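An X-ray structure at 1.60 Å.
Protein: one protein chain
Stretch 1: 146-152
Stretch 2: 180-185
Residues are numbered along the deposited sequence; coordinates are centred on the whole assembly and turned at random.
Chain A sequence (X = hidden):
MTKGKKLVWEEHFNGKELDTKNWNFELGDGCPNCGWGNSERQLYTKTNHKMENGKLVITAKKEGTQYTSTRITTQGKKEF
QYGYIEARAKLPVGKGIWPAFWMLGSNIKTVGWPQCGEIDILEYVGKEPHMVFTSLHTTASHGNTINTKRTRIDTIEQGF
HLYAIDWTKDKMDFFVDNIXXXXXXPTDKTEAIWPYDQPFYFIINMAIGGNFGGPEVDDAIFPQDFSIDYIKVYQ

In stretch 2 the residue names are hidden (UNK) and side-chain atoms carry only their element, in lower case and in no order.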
# COMPACT_ATOMS: atom_id res chain seq x y z
N ILE A 146 7.36 -14.02 14.63
CA ILE A 146 6.45 -14.47 13.59
C ILE A 146 5.41 -13.41 13.28
O ILE A 146 4.70 -13.51 12.27
CB ILE A 146 5.71 -15.76 13.96
CG1 ILE A 146 4.79 -15.52 15.16
CG2 ILE A 146 6.71 -16.88 14.19
CD1 ILE A 146 3.49 -16.28 15.10
N ASN A 147 5.29 -12.41 14.16
CA ASN A 147 4.32 -11.34 13.96
C ASN A 147 4.98 -10.20 13.19
O ASN A 147 5.41 -9.17 13.73
CB ASN A 147 3.72 -10.88 15.30
CG ASN A 147 2.94 -11.98 15.98
OD1 ASN A 147 2.09 -12.63 15.35
ND2 ASN A 147 3.25 -12.24 17.24
N THR A 148 5.09 -10.44 11.89
CA THR A 148 5.81 -9.57 11.00
C THR A 148 5.25 -9.71 9.60
O THR A 148 4.62 -10.71 9.25
CB THR A 148 7.33 -9.87 11.01
OG1 THR A 148 8.04 -8.87 10.28
CG2 THR A 148 7.66 -11.26 10.44
N LYS A 149 5.45 -8.67 8.81
CA LYS A 149 5.04 -8.68 7.42
C LYS A 149 6.08 -7.96 6.58
O LYS A 149 6.50 -6.87 6.94
CB LYS A 149 3.67 -8.02 7.24
CG LYS A 149 3.17 -7.97 5.80
CD LYS A 149 2.62 -9.31 5.35
CE LYS A 149 1.72 -9.15 4.13
NZ LYS A 149 2.53 -8.94 2.88
N ARG A 150 6.49 -8.57 5.48
CA ARG A 150 7.37 -7.94 4.51
C ARG A 150 6.51 -7.41 3.36
O ARG A 150 5.74 -8.16 2.74
CB ARG A 150 8.39 -8.95 3.98
CG ARG A 150 9.34 -8.45 2.91
CD ARG A 150 9.98 -9.64 2.20
NE ARG A 150 10.51 -10.60 3.16
CZ ARG A 150 11.76 -10.62 3.60
NH1 ARG A 150 12.64 -9.72 3.17
NH2 ARG A 150 12.14 -11.54 4.48
N THR A 151 6.63 -6.12 3.09
CA THR A 151 5.84 -5.47 2.06
C THR A 151 6.73 -4.95 0.95
O THR A 151 7.65 -4.18 1.20
CB THR A 151 4.98 -4.32 2.63
OG1 THR A 151 4.13 -4.84 3.66
CG2 THR A 151 4.12 -3.68 1.55
N ARG A 152 6.45 -5.38 -0.27
CA ARG A 152 7.18 -4.90 -1.42
C ARG A 152 6.69 -3.55 -1.91
O ARG A 152 5.50 -3.37 -2.17
CB ARG A 152 7.11 -5.91 -2.56
CG ARG A 152 7.73 -5.38 -3.82
CD ARG A 152 7.72 -6.40 -4.95
NE ARG A 152 7.98 -5.75 -6.23
CZ ARG A 152 7.83 -6.36 -7.41
NH1 ARG A 152 7.44 -7.62 -7.45
NH2 ARG A 152 8.08 -5.69 -8.53
N UNK A 180 -3.20 -0.05 4.24
CA UNK A 180 -3.09 -1.03 5.32
C UNK A 180 -2.32 -2.25 4.84
O UNK A 180 -2.77 -2.95 3.92
c UNK A 180 -4.49 -2.52 6.91
c UNK A 180 -3.83 -2.00 8.15
c UNK A 180 -5.95 -2.90 7.20
c UNK A 180 -4.46 -1.45 5.82
N UNK A 181 -1.14 -2.48 5.43
CA UNK A 181 -0.28 -3.57 4.95
C UNK A 181 -0.21 -4.77 5.89
O UNK A 181 0.19 -5.86 5.46
c UNK A 181 1.16 -2.03 3.60
c UNK A 181 1.16 -3.08 4.69
c UNK A 181 1.81 -2.55 5.98
N UNK A 182 -0.60 -4.58 7.15
CA UNK A 182 -0.46 -5.64 8.15
C UNK A 182 -1.35 -5.35 9.35
O UNK A 182 -1.46 -4.20 9.79
o UNK A 182 1.98 -9.44 12.83
c UNK A 182 1.03 -8.98 10.67
c UNK A 182 0.81 -8.08 9.64
c UNK A 182 1.01 -5.78 8.60
c UNK A 182 2.22 -7.28 11.88
c UNK A 182 1.26 -6.76 9.72
c UNK A 182 1.75 -8.57 11.78
c UNK A 182 1.98 -6.38 10.84
N UNK A 183 -1.99 -6.39 9.88
CA UNK A 183 -2.82 -6.27 11.06
C UNK A 183 -2.48 -7.37 12.07
O UNK A 183 -2.37 -8.54 11.71
c UNK A 183 -4.32 -6.37 10.71
c UNK A 183 -5.16 -6.34 11.98
o UNK A 183 -4.70 -5.28 9.86
N UNK A 184 -2.29 -6.98 13.32
CA UNK A 184 -2.11 -7.94 14.40
C UNK A 184 -3.28 -7.77 15.35
O UNK A 184 -3.50 -6.69 15.90
c UNK A 184 -0.43 -10.06 16.01
c UNK A 184 -0.24 -8.22 17.53
c UNK A 184 -0.17 -10.95 17.05
c UNK A 184 0.03 -9.09 18.57
c UNK A 184 0.06 -10.46 18.33
c UNK A 184 -0.76 -7.73 15.11
c UNK A 184 -0.48 -8.69 16.24
N UNK A 185 -4.06 -8.84 15.49
CA UNK A 185 -5.25 -8.82 16.32
C UNK A 185 -5.46 -10.19 16.93
O UNK A 185 -6.32 -10.95 16.47
n UNK A 185 -8.78 -7.69 15.75
o UNK A 185 -7.77 -8.67 17.50
c UNK A 185 -7.73 -8.27 16.34
c UNK A 185 -6.47 -8.40 15.50
O HOH W 1 0.93 -11.88 12.85
O HOH W 2 1.95 -6.24 2.93

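Position 180 carries four side-chain atoms, all carbon, forked at the second. None of them comes within reach of stretch 1. An unbranched first carbon followed by a fork of two methyls identifies Leu180, with chi1 in the t well and chi2 in p.

Position 181 has three side-chain carbons, one bonded to the backbone and bearing the other two. Its CB lies 3.6 Å from OG1 of Thr151, and its backbone O lies 3.7 Å from CG of Lys149. Three carbons forked at CB, with no ring closing back to the backbone N and no heteroatom, are those of valine: this is Val181, chi1 m. Its phi/psi of -108/-18° departs from the usual extended values, and its CA-to-CB bond, like that of position 182, points toward stretch 1.

Position 182 shows one carbon leading to a six-carbon ring that bears a single oxygen at its far end. This oxygen lies 3.3 Å from CB of Asn147 and 3.1 Å from its backbone C, while the ring carbon attached to CB is 3.7 Å from CB of Lys149. A ring with a terminal oxygen can only be tyrosine among the standard residues. Tyr182, chi1 t, reaches along stretch 1 so that O of Thr148 sits over one face of its ring. The hydroxyl also approaches N of Thr148, with OH and N 3.4 Å apart, but the angle is too poor for a hydrogen bond.

At position 183 a single carbon carries one oxygen and one carbon. The side chain is out of reach of stretch 1, and its oxygen is hydrogen-bonded elsewhere in the structure. The branched hydroxyl-bearing pattern is that of Thr183.

Position 184 again has one carbon leading to a six-carbon ring, now without a heteroatom. A ring carbon comes to 3.3 Å from OD1 of Asn147, and CB of Asn147 lies over one face of the ring. The bare ring makes it Phe184, chi1 t.

Position 185 has two carbons in line, the second carrying one oxygen and one nitrogen. That terminal amide on a short stem is Asn185, which lies beyond the strand and does not touch stretch 1.

The two strands run nearly antiparallel, at 174°, but their axes come no closer than 7.5 Å and no direct hydrogen bond joins them. Side chains therefore fill the gap: Asn147, Lys149 and Thr151 face Val181, Tyr182 and Phe184; with a small share from Thr148, the two stretches bury 329 Å², both sides summed. Two waters supply the polar links. The O of one water lies 2.9 Å from OD1 of Asn147, to which it donates, and 2.7 Å from OH of Tyr182, with which it also forms a hydrogen bond. The other accepts from NZ of Lys149, its O 2.8 Å from that NZ, donates to the backbone O of Val181 and also bonds OG1 of Thr151. Packing and water thus take the place of a direct backbone ladder.

Stretch 2, residues 180-185: LVYTFN
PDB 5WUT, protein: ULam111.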